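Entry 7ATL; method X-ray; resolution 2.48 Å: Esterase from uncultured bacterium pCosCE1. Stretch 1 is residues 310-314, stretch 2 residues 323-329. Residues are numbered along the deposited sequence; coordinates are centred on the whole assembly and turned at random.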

# COMPACT_ATOMS: atom_id res chain seq x y z
N GLY A 310 1.06 14.85 4.85
CA GLY A 310 1.13 16.16 5.50
C GLY A 310 2.49 16.80 5.27
O GLY A 310 3.34 16.24 4.55
N PRO A 311 2.72 17.99 5.88
CA PRO A 311 3.94 18.77 5.64
C PRO A 311 5.21 17.93 5.89
O PRO A 311 5.23 17.19 6.87
N GLY A 312 6.19 18.03 4.98
CA GLY A 312 7.56 17.51 5.13
C GLY A 312 7.79 16.27 4.30
O GLY A 312 8.92 15.78 4.24
N TRP A 313 6.73 15.75 3.69
CA TRP A 313 6.73 14.45 2.99
C TRP A 313 6.54 14.64 1.47
O TRP A 313 5.55 15.27 1.04
N GLY A 314 7.51 14.16 0.70
CA GLY A 314 7.45 14.02 -0.76
C GLY A 314 7.02 12.62 -1.12
O GLY A 314 6.33 11.99 -0.30
N GLU A 323 11.36 14.55 3.82
CA GLU A 323 12.42 15.54 3.50
C GLU A 323 12.71 16.42 4.74
O GLU A 323 13.85 16.81 4.89
N ASP A 324 11.71 16.69 5.59
CA ASP A 324 11.82 17.65 6.71
C ASP A 324 11.10 17.11 7.95
O ASP A 324 9.94 17.52 8.19
N ALA A 325 11.79 16.29 8.75
CA ALA A 325 11.26 15.66 9.99
C ALA A 325 10.66 16.69 10.96
O ALA A 325 9.64 16.36 11.62
N GLN A 326 11.27 17.87 11.07
CA GLN A 326 10.82 18.98 11.97
C GLN A 326 9.44 19.49 11.56
O GLN A 326 8.50 19.51 12.40
N LEU A 327 9.30 19.92 10.31
CA LEU A 327 8.02 20.40 9.76
C LEU A 327 6.94 19.35 10.02
O LEU A 327 5.82 19.76 10.31
N ALA A 328 7.28 18.05 9.93
CA ALA A 328 6.34 16.90 10.01
C ALA A 328 6.12 16.44 11.46
O ALA A 328 5.20 15.61 11.70
N ALA A 329 6.97 16.94 12.37
CA ALA A 329 6.83 16.77 13.83
C ALA A 329 6.75 15.27 14.10
O ALA A 329 5.75 14.84 14.67

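A short helix can be docked against a turn with very few side chains, provided that the backbone supplies the polar anchor and glycine supplies the room. In this esterase the stretch from Gly-310 to Gly-314, which opens with a type II turn, meets the segment Glu-323 to Ala-329 in just this way, burying 298 Å² in all.

The anchor is a shared acceptor. Gly-312 O receives Glu-323 N at 2.8 Å and Asp-324 N at 3.2 Å, so consecutive amides converge on one carbonyl. Gly-312 itself lies so close to the second segment that an ideal CB would sit 2.6 Å from Asp-324 O, a clash, and its positive phi independently favours glycine.

Apolar contacts accompany this anchor. Pro-311, its ring in the C-gamma exo pucker, and Leu-327 (chi1 t, chi2 p) both point their CA-to-CB bonds toward the opposing stretch, and Pro-311 CB meets Leu-327 CG at 3.7 Å. Leu-327 also brings CD2 to 4.0 Å from Gly-312 N. Ala-328 points sideways, yet its methyl makes the closest side-chain approach to the other stretch: CB lies 3.2 Å from Pro-311 O and 4.0 Å from Trp-313 CD1. The CA-to-CB bond of Trp-313 points away, but with chi1 m and chi2 at 99° the indole returns to meet that methyl obliquely.

The polar side chains differ in role. Asp-324, chi1 t, leads its carboxylate away from the turn and caps the helix, OD1 accepting from Leu-327 N at 3.0 Å with a nearly linear geometry. Glu-323 (chi1 m) points sideways; its CB lies 3.7 Å from Gly-312 O, and its OE2 is hydrogen-bonded elsewhere in the structure.

One water completes the junction: it accepts from Trp-313 NE1 at 3.0 Å and donates to Ala-328 O at 3.1 Å, linking indole to helix backbone where no direct bond joins them.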

# COMPACT_ATOMS: atom_id res chain seq x y z
CB PRO A 311 3.84 19.92 6.65
CG PRO A 311 2.34 20.05 6.92
CD PRO A 311 1.82 18.63 6.85
CB TRP A 313 5.61 13.62 3.58
CG TRP A 313 5.82 13.12 4.97
CD1 TRP A 313 5.31 13.66 6.12
CD2 TRP A 313 6.44 11.88 5.35
NE1 TRP A 313 5.61 12.86 7.19
CE2 TRP A 313 6.29 11.75 6.75
CE3 TRP A 313 7.10 10.87 4.65
CZ2 TRP A 313 6.80 10.67 7.45
CZ3 TRP A 313 7.59 9.79 5.35
CH2 TRP A 313 7.44 9.69 6.72
CB GLU A 323 12.01 16.41 2.31
CG GLU A 323 11.97 15.69 0.96
CD GLU A 323 12.57 16.50 -0.18
OE1 GLU A 323 13.79 16.41 -0.34
OE2 GLU A 323 11.84 17.24 -0.89
CB ASP A 324 11.27 19.01 6.30
CG ASP A 324 11.55 20.12 7.30
OD1 ASP A 324 11.74 19.83 8.50
OD2 ASP A 324 11.56 21.27 6.87
CB ALA A 325 12.33 14.83 10.64
CB GLN A 326 11.80 20.14 11.87
CG GLN A 326 13.24 19.76 12.17
CD GLN A 326 14.03 20.99 12.56
OE1 GLN A 326 15.15 21.21 12.11
NE2 GLN A 326 13.42 21.80 13.41
CB LEU A 327 8.23 20.67 8.27
CG LEU A 327 7.08 21.38 7.56
CD1 LEU A 327 6.73 22.69 8.25
CD2 LEU A 327 7.43 21.64 6.10
CB ALA A 328 6.87 15.75 9.19
CB ALA A 329 5.61 17.51 14.33
O HOH W 1 4.65 13.11 9.97